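Local coordinates for proteinase K (Serratia sp., PDB 2B6N), which probably hydrolyses internal peptide bonds of proteins as a calcium-binding, subtilisin-like serine endopeptidase, of which this chain is the protease domain, at residues A1-P6 against N22-T26; V33-D39 against V91-R97; S162-N166 against G194-D198. One frame throughout, in Å; residues are numbered along the deposited sequence.

Interaction 1 of 3, residues A1-P6 against N22-T26; sequences ADQPSP and NNYHT. With CA (calcium ion), chain C.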
loop_
_atom_site.group_PDB
_atom_site.type_symbol
_atom_site.label_atom_id
_atom_site.label_comp_id
_atom_site.label_asym_id
_atom_site.label_seq_id
_atom_site.Cartn_x
_atom_site.Cartn_y
_atom_site.Cartn_z
ATOM N N ALA A 1 -11.967 -2.963 18.366
ATOM C CA ALA A 1 -10.846 -2.478 19.224
ATOM C C ALA A 1 -10.623 -0.992 18.983
ATOM O O ALA A 1 -11.041 -0.457 17.962
ATOM C CB ALA A 1 -9.572 -3.250 18.931
ATOM N N ASP A 2 -9.936 -0.338 19.924
ATOM C CA ASP A 2 -9.572 1.060 19.774
ATOM C C ASP A 2 -8.122 1.223 20.180
ATOM O O ASP A 2 -7.732 0.824 21.292
ATOM C CB ASP A 2 -10.483 1.961 20.624
ATOM C CG ASP A 2 -11.901 2.023 20.085
ATOM O OD1 ASP A 2 -12.111 2.697 19.062
ATOM O OD2 ASP A 2 -12.810 1.408 20.688
ATOM N N GLN A 3 -7.315 1.751 19.267
ATOM C CA GLN A 3 -5.917 1.988 19.540
ATOM C C GLN A 3 -5.730 3.462 19.877
ATOM O O GLN A 3 -5.975 4.326 19.037
ATOM C CB GLN A 3 -5.030 1.579 18.347
ATOM C CG GLN A 3 -3.615 2.128 18.454
ATOM C CD GLN A 3 -2.724 1.742 17.287
ATOM O OE1 GLN A 3 -3.214 1.378 16.211
ATOM N NE2 GLN A 3 -1.407 1.831 17.491
ATOM N N PRO A 4 -5.312 3.754 21.121
ATOM C CA PRO A 4 -5.093 5.165 21.481
ATOM C C PRO A 4 -3.712 5.628 21.003
ATOM O O PRO A 4 -2.791 4.812 20.835
ATOM C CB PRO A 4 -5.130 5.120 23.005
ATOM C CG PRO A 4 -4.434 3.779 23.319
ATOM C CD PRO A 4 -5.024 2.848 22.255
ATOM N N SER A 5 -3.569 6.933 20.794
ATOM C CA SER A 5 -2.312 7.533 20.340
ATOM C C SER A 5 -1.673 6.844 19.117
ATOM O O SER A 5 -0.457 6.594 19.108
ATOM C CB SER A 5 -1.297 7.645 21.500
ATOM O OG SER A 5 -1.786 8.552 22.492
ATOM N N PRO A 6 -2.474 6.603 18.057
ATOM C CA PRO A 6 -1.900 6.032 16.843
ATOM C C PRO A 6 -1.094 7.084 16.094
ATOM O O PRO A 6 -1.261 8.283 16.335
ATOM C CB PRO A 6 -3.147 5.622 16.044
ATOM C CG PRO A 6 -4.152 6.662 16.398
ATOM C CD PRO A 6 -3.910 6.908 17.888
ATOM N N ASN A 22 -6.906 11.080 17.817
ATOM C CA ASN A 22 -5.928 10.296 18.596
ATOM C C ASN A 22 -6.418 8.880 18.902
ATOM O O ASN A 22 -6.135 8.313 19.976
ATOM C CB ASN A 22 -5.574 11.022 19.911
ATOM C CG ASN A 22 -4.218 10.610 20.476
ATOM O OD1 ASN A 22 -4.088 10.253 21.668
ATOM N ND2 ASN A 22 -3.208 10.671 19.643
ATOM N N ASN A 23 -7.181 8.331 17.956
ATOM C CA ASN A 23 -7.765 7.009 18.085
ATOM C C ASN A 23 -7.848 6.303 16.741
ATOM O O ASN A 23 -8.272 6.913 15.735
ATOM C CB ASN A 23 -9.185 7.079 18.653
ATOM C CG ASN A 23 -9.687 5.709 19.102
ATOM O OD1 ASN A 23 -10.595 5.136 18.507
ATOM N ND2 ASN A 23 -9.089 5.190 20.153
ATOM N N TYR A 24 -7.453 5.029 16.727
ATOM C CA TYR A 24 -7.634 4.190 15.534
ATOM C C TYR A 24 -8.540 3.000 15.882
ATOM O O TYR A 24 -8.114 2.055 16.553
ATOM C CB TYR A 24 -6.301 3.743 14.895
ATOM C CG TYR A 24 -6.519 2.819 13.705
ATOM C CD1 TYR A 24 -7.328 3.218 12.637
ATOM C CD2 TYR A 24 -5.948 1.550 13.657
ATOM C CE1 TYR A 24 -7.568 2.387 11.552
ATOM C CE2 TYR A 24 -6.171 0.698 12.550
ATOM C CZ TYR A 24 -7.006 1.121 11.522
ATOM O OH TYR A 24 -7.254 0.303 10.437
ATOM N N HIS A 25 -9.792 3.088 15.448
ATOM C CA HIS A 25 -10.770 2.034 15.713
ATOM C C HIS A 25 -10.685 0.970 14.639
ATOM O O HIS A 25 -10.530 1.298 13.458
ATOM C CB HIS A 25 -12.188 2.628 15.727
ATOM C CG HIS A 25 -13.258 1.608 15.962
ATOM N ND1 HIS A 25 -13.657 1.233 17.225
ATOM C CD2 HIS A 25 -13.992 0.867 15.099
ATOM C CE1 HIS A 25 -14.584 0.293 17.132
ATOM N NE2 HIS A 25 -14.803 0.050 15.852
ATOM N N THR A 26 -10.815 -0.291 15.050
ATOM C CA THR A 26 -10.897 -1.414 14.111
ATOM C C THR A 26 -12.083 -2.315 14.484
ATOM O O THR A 26 -12.339 -2.562 15.666
ATOM C CB THR A 26 -9.603 -2.263 14.094
ATOM O OG1 THR A 26 -9.231 -2.632 15.430
ATOM C CG2 THR A 26 -8.444 -1.487 13.432
HETATM CA CA CA C . -9.061 8.587 14.274
HETATM O O HOH W 1 -11.547 8.333 14.859
#
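Strands 2-4 and 23-25 run antiparallel, their short axes 4.5 Å apart at 163°. Gln3 and Tyr24 form the hydrogen-bonded pair, with Gln3 N to Tyr24 O and Tyr24 N to Gln3 O both 2.8 Å; Asp2-His25 and Pro4-Asn23 are the flanking non-hydrogen-bonded pairs. Further backbone bonds flank these pairs: Ala1 N to Thr26 O is 2.8 Å, Thr26 N to Ala1 O 2.9 Å, and Ser5 N to Asn22 O 3.0 Å. The chain's N-terminal nitrogen is thereby tied down. On the face bearing Asp2 and His25, His25 ND1 donates to Asp2 OD1 at 2.8 Å, a His-carboxylate hydrogen bond, while His25 NE2 is held by Asp27. On the other face the Tyr24 ring, with Gln3 OE1 at its edge, lies against Ile10 of helix 8-13; its hydroxyl bonds Val87, and the Gln3 amide bonds Lys89 and Thr84. Pro6 CB packs on Tyr24 CB at 3.8 Å, and Ser5 OG donates to Asn22 OD1 at 3.0 Å. Asn23 O binds calcium at 2.4 Å, with water 1 2.6 Å from the ion. Side-chain oxygens of Asp11, Asp14, Gln15 and Asp21 also bind the ion; this two-stranded antiparallel sheet thus contributes a main-chain ligand to a surface calcium site.

Interaction 2 of 3, residues V33-D39 against V91-R97; sequences VTAFVID and VNVVGVR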
loop_
_atom_site.group_PDB
_atom_site.type_symbol
_atom_site.label_atom_id
_atom_site.label_comp_id
_atom_site.label_asym_id
_atom_site.label_seq_id
_atom_site.Cartn_x
_atom_site.Cartn_y
_atom_site.Cartn_z
ATOM N N VAL A 33 -6.391 -13.086 5.450
ATOM C CA VAL A 33 -5.969 -12.379 4.232
ATOM C C VAL A 33 -4.440 -12.313 4.161
ATOM O O VAL A 33 -3.770 -12.256 5.196
ATOM C CB VAL A 33 -6.546 -10.919 4.191
ATOM C CG1 VAL A 33 -6.141 -10.179 2.902
ATOM C CG2 VAL A 33 -8.059 -10.931 4.317
ATOM N N THR A 34 -3.890 -12.349 2.944
ATOM C CA THR A 34 -2.448 -12.238 2.759
ATOM C C THR A 34 -2.137 -10.994 1.931
ATOM O O THR A 34 -2.746 -10.754 0.891
ATOM C CB THR A 34 -1.872 -13.490 2.061
ATOM O OG1 THR A 34 -2.169 -14.637 2.857
ATOM C CG2 THR A 34 -0.347 -13.392 1.929
ATOM N N ALA A 35 -1.201 -10.195 2.427
ATOM C CA ALA A 35 -0.782 -8.988 1.744
ATOM C C ALA A 35 0.623 -9.214 1.231
ATOM O O ALA A 35 1.545 -9.441 2.012
ATOM C CB ALA A 35 -0.807 -7.795 2.704
ATOM N N PHE A 36 0.766 -9.147 -0.084
ATOM C CA PHE A 36 2.052 -9.314 -0.765
ATOM C C PHE A 36 2.718 -7.946 -0.965
ATOM O O PHE A 36 2.158 -7.047 -1.594
ATOM C CB PHE A 36 1.827 -10.039 -2.093
ATOM C CG PHE A 36 1.372 -11.462 -1.917
ATOM C CD1 PHE A 36 0.006 -11.787 -1.875
ATOM C CD2 PHE A 36 2.309 -12.480 -1.772
ATOM C CE1 PHE A 36 -0.417 -13.125 -1.695
ATOM C CE2 PHE A 36 1.902 -13.819 -1.597
ATOM C CZ PHE A 36 0.548 -14.141 -1.552
ATOM N N VAL A 37 3.913 -7.783 -0.408
ATOM C CA VAL A 37 4.586 -6.496 -0.445
ATOM C C VAL A 37 5.695 -6.569 -1.486
ATOM O O VAL A 37 6.733 -7.188 -1.247
ATOM C CB VAL A 37 5.136 -6.120 0.945
ATOM C CG1 VAL A 37 5.835 -4.744 0.888
ATOM C CG2 VAL A 37 3.994 -6.112 1.972
ATOM N N ILE A 38 5.438 -5.991 -2.654
ATOM C CA ILE A 38 6.392 -6.052 -3.778
ATOM C C ILE A 38 7.276 -4.813 -3.685
ATOM O O ILE A 38 6.822 -3.718 -3.974
ATOM C CB ILE A 38 5.646 -6.103 -5.151
ATOM C CG1 ILE A 38 4.645 -7.276 -5.170
ATOM C CG2 ILE A 38 6.680 -6.181 -6.322
ATOM C CD1 ILE A 38 3.661 -7.298 -6.372
ATOM N N ASP A 39 8.519 -4.984 -3.238
ATOM C CA ASP A 39 9.274 -3.844 -2.733
ATOM C C ASP A 39 10.730 -4.266 -2.495
ATOM O O ASP A 39 11.250 -5.176 -3.179
ATOM C CB ASP A 39 8.604 -3.350 -1.421
ATOM C CG ASP A 39 8.753 -1.860 -1.196
ATOM O OD1 ASP A 39 9.913 -1.388 -1.001
ATOM O OD2 ASP A 39 7.700 -1.159 -1.177
ATOM N N VAL A 91 -3.108 -9.321 9.621
ATOM C CA VAL A 91 -2.909 -9.790 8.248
ATOM C C VAL A 91 -1.617 -10.603 8.138
ATOM O O VAL A 91 -0.660 -10.375 8.895
ATOM C CB VAL A 91 -2.885 -8.600 7.237
ATOM C CG1 VAL A 91 -1.556 -7.850 7.280
ATOM C CG2 VAL A 91 -3.209 -9.067 5.817
ATOM N N ASN A 92 -1.590 -11.567 7.219
ATOM C CA ASN A 92 -0.322 -12.209 6.847
ATOM C C ASN A 92 0.428 -11.339 5.848
ATOM O O ASN A 92 -0.183 -10.754 4.958
ATOM C CB ASN A 92 -0.587 -13.594 6.275
ATOM C CG ASN A 92 -1.371 -14.441 7.228
ATOM O OD1 ASN A 92 -0.904 -14.716 8.331
ATOM N ND2 ASN A 92 -2.602 -14.808 6.844
ATOM N N VAL A 93 1.745 -11.244 6.020
ATOM C CA VAL A 93 2.595 -10.389 5.208
ATOM C C VAL A 93 3.604 -11.279 4.498
ATOM O O VAL A 93 4.278 -12.089 5.139
ATOM C CB VAL A 93 3.346 -9.331 6.057
ATOM C CG1 VAL A 93 4.355 -8.523 5.187
ATOM C CG2 VAL A 93 2.348 -8.382 6.730
ATOM N N VAL A 94 3.682 -11.129 3.180
ATOM C CA VAL A 94 4.649 -11.867 2.361
ATOM C C VAL A 94 5.518 -10.901 1.550
ATOM O O VAL A 94 5.031 -10.129 0.717
ATOM C CB VAL A 94 3.956 -12.904 1.420
ATOM C CG1 VAL A 94 5.018 -13.606 0.527
ATOM C CG2 VAL A 94 3.186 -13.925 2.207
ATOM N N GLY A 95 6.821 -10.957 1.798
ATOM C CA GLY A 95 7.770 -10.126 1.065
ATOM C C GLY A 95 8.113 -10.685 -0.310
ATOM O O GLY A 95 8.481 -11.868 -0.455
ATOM N N VAL A 96 7.962 -9.835 -1.323
ATOM C CA VAL A 96 8.368 -10.159 -2.695
ATOM C C VAL A 96 9.390 -9.100 -3.076
ATOM O O VAL A 96 9.032 -7.961 -3.356
ATOM C CB VAL A 96 7.157 -10.191 -3.661
ATOM C CG1 VAL A 96 7.588 -10.637 -5.058
ATOM C CG2 VAL A 96 6.117 -11.172 -3.123
ATOM N N ARG A 97 10.672 -9.466 -3.023
ATOM C CA ARG A 97 11.739 -8.478 -3.210
ATOM C C ARG A 97 12.099 -8.285 -4.683
ATOM O O ARG A 97 12.641 -9.199 -5.354
ATOM C CB ARG A 97 12.968 -8.821 -2.340
ATOM C CG ARG A 97 14.161 -7.893 -2.588
ATOM C CD ARG A 97 15.300 -8.169 -1.601
ATOM N NE ARG A 97 16.383 -7.188 -1.717
ATOM C CZ ARG A 97 17.667 -7.472 -1.963
ATOM N NH1 ARG A 97 18.084 -8.727 -2.122
ATOM N NH2 ARG A 97 18.545 -6.480 -2.042
#
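Six main-chain hydrogen bonds join these parallel strands, whose axes approach to 4.7 Å at 25°. Asn92 N donates to Val33 O (3.1 Å), Ala35 N to Asn92 O (2.8 Å), Val94 N to Ala35 O (3.0 Å), Val37 N to Val94 O (2.8 Å), Val96 N to Val37 O (2.9 Å) and Asp39 N to Val96 O (3.0 Å). Val33 O also takes a weak bond from Asn92 ND2 at 3.3 Å. The alternate residues Thr34, Phe36 and Ile38 turn their backbone polar groups to strand 125-129 and the adjoining Pro124, as befits an interior strand of the parallel sheet in the subtilisin-like alpha/beta fold. Its two faces are covered by helices: Phe36 CD2 meets Val94 CB at 3.6 Å where Phe36 also touches Trp116 and Val117 of helix 107-120, whereas Val37 CG2 meets Val93 CG1 at 4.0 Å on the side of helix 72-81. At the C-terminal end, Asp39 is the predicted charge-relay aspartate, and its OD1 accepts a hydrogen bond from ND1 of His72, the predicted histidine. Arg97, on the same face as Asp39, finds its partners beyond the two strands: NH1 forms salt bridges with Asp58 and Asp61, while NE gives a weak bond to Thr40 O.

Interaction 3 of 3, residues S162-N166 against G194-D198; sequences SNACN and GTCLD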
loop_
_atom_site.group_PDB
_atom_site.type_symbol
_atom_site.label_atom_id
_atom_site.label_comp_id
_atom_site.label_asym_id
_atom_site.label_seq_id
_atom_site.Cartn_x
_atom_site.Cartn_y
_atom_site.Cartn_z
ATOM N N SER A 162 2.876 15.350 -10.981
ATOM C CA SER A 162 2.485 15.286 -12.393
ATOM C C SER A 162 1.273 14.376 -12.555
ATOM O O SER A 162 0.824 13.728 -11.603
ATOM C CB SER A 162 3.627 14.729 -13.248
ATOM O OG SER A 162 4.718 15.618 -13.277
ATOM N N ASN A 163 0.757 14.319 -13.776
ATOM C CA ASN A 163 -0.308 13.385 -14.118
ATOM C C ASN A 163 0.189 11.945 -13.969
ATOM O O ASN A 163 1.098 11.508 -14.692
ATOM C CB ASN A 163 -0.772 13.678 -15.560
ATOM C CG ASN A 163 -1.986 12.876 -15.971
ATOM O OD1 ASN A 163 -2.241 11.780 -15.458
ATOM N ND2 ASN A 163 -2.737 13.413 -16.928
ATOM N N ALA A 164 -0.423 11.206 -13.042
ATOM C CA ALA A 164 -0.022 9.810 -12.762
ATOM C C ALA A 164 -0.112 8.865 -13.981
ATOM O O ALA A 164 0.513 7.795 -13.993
ATOM C CB ALA A 164 -0.839 9.245 -11.606
ATOM N N CYS A 165 -0.898 9.251 -14.988
ATOM C CA CYS A 165 -1.113 8.398 -16.167
ATOM C C CYS A 165 0.143 8.203 -16.990
ATOM O O CYS A 165 0.173 7.352 -17.888
ATOM C CB CYS A 165 -2.224 8.948 -17.081
ATOM S SG CYS A 165 -3.876 9.015 -16.337
ATOM N N ASN A 166 1.167 8.997 -16.704
ATOM C CA ASN A 166 2.423 8.909 -17.438
ATOM C C ASN A 166 3.358 7.805 -16.953
ATOM O O ASN A 166 4.475 7.658 -17.482
ATOM C CB ASN A 166 3.161 10.252 -17.387
ATOM C CG ASN A 166 4.064 10.439 -18.571
ATOM O OD1 ASN A 166 3.652 10.196 -19.710
ATOM N ND2 ASN A 166 5.302 10.850 -18.323
ATOM N N GLY A 194 -4.686 13.196 -11.004
ATOM C CA GLY A 194 -5.434 13.068 -12.258
ATOM C C GLY A 194 -6.292 11.807 -12.358
ATOM O O GLY A 194 -6.504 11.088 -11.377
ATOM N N THR A 195 -6.761 11.531 -13.575
ATOM C CA THR A 195 -7.779 10.501 -13.804
ATOM C C THR A 195 -7.324 9.058 -13.580
ATOM O O THR A 195 -8.158 8.165 -13.405
ATOM C CB THR A 195 -8.396 10.627 -15.215
ATOM O OG1 THR A 195 -7.376 10.419 -16.194
ATOM C CG2 THR A 195 -9.024 12.007 -15.406
ATOM N N CYS A 196 -6.017 8.817 -13.592
ATOM C CA CYS A 196 -5.512 7.481 -13.281
ATOM C C CYS A 196 -5.509 7.158 -11.781
ATOM O O CYS A 196 -5.362 5.999 -11.402
ATOM C CB CYS A 196 -4.141 7.247 -13.914
ATOM S SG CYS A 196 -4.256 7.114 -15.718
ATOM N N LEU A 197 -5.689 8.173 -10.929
ATOM C CA LEU A 197 -5.935 7.915 -9.490
ATOM C C LEU A 197 -7.297 7.294 -9.209
ATOM O O LEU A 197 -8.277 7.623 -9.871
ATOM C CB LEU A 197 -5.830 9.200 -8.670
ATOM C CG LEU A 197 -4.447 9.529 -8.103
ATOM C CD1 LEU A 197 -3.497 9.776 -9.244
ATOM C CD2 LEU A 197 -4.560 10.766 -7.224
ATOM N N ASP A 198 -7.353 6.449 -8.180
ATOM C CA ASP A 198 -8.608 5.912 -7.664
ATOM C C ASP A 198 -9.014 6.523 -6.322
ATOM O O ASP A 198 -10.212 6.652 -6.025
ATOM C CB ASP A 198 -8.517 4.384 -7.565
ATOM C CG ASP A 198 -8.383 3.744 -8.921
ATOM O OD1 ASP A 198 -9.383 3.790 -9.686
ATOM O OD2 ASP A 198 -7.288 3.274 -9.268
HETATM O O HOH W 2 -3.675 10.525 -13.433
#
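A single covalent bond dominates this contact: the disulfide Cys165 SG-Cys196 SG, 2.0 Å long with a chi3 of 108°, joins segments 162-166 and 194-198, between which no direct hydrogen bond passes. The crosslink lies within the subtilisin-like domain and connects the loop after strand 152-156 to the loop before strand 199-202, the outermost strand at this end of the parallel sheet. The CA atoms of Cys165 and Cys196 are 5.3 Å apart.

Each loop is locally folded. Asn163 OD1 accepts from Cys165 N at 2.9 Å, the defining bond of an Asx turn, at the start of the 3-10 segment 164-166, where Asn166 N also bonds Asn163 O at 3.2 Å. On the other side of the crosslink, Cys196 is the third residue of a type I beta turn, 194-197, with Leu197 N bonded to Gly194 O at 3.1 Å. Gly194 has phi 106° and psi -167°; at these angles a side chain would strike the preceding carbonyl, and a CB there would also lie tight against Asn163 OD1.

Beside the disulfide, Ala164 CB packs on Leu197 CD1 at 3.6 Å; both side chains are buried and touch Ala157. Only 235 Å² is buried in all, so the link is compact. Backbone hydrogen bonds between Tyr193 and both Ser162 and Ala164 hold the loops together just ahead of the turn. The contact lies away from the calcium site and the predicted catalytic residues. Water 2 supplies a polar bridge beside the covalent one, donating to Asn163 OD1 at 2.8 Å and accepting from Cys196 N at 2.9 Å.

How the interactions relate
From the N terminus the three contacts follow in series, without nesting or crossing. Interaction 1 closes a 15-residue loop that holds helix 8-13, fastening the chain's start beside the calcium ion. The chain then passes directly from strand 23-25 to strand 34-39, where interaction 2 opens; its 51-residue excursion, including strand 53-58 and helix 72-81, returns to a neighbouring position in the parallel sheet. Interaction 3 closes 27 residues containing strands 167-168 and 176-181, near the sheet's other edge. Interactions 2 and 3 lie on opposite sides of the chain's centre, their own centres 25 Å apart; the centres of interactions 1 and 3 are 32 Å apart, and no two contacts touch.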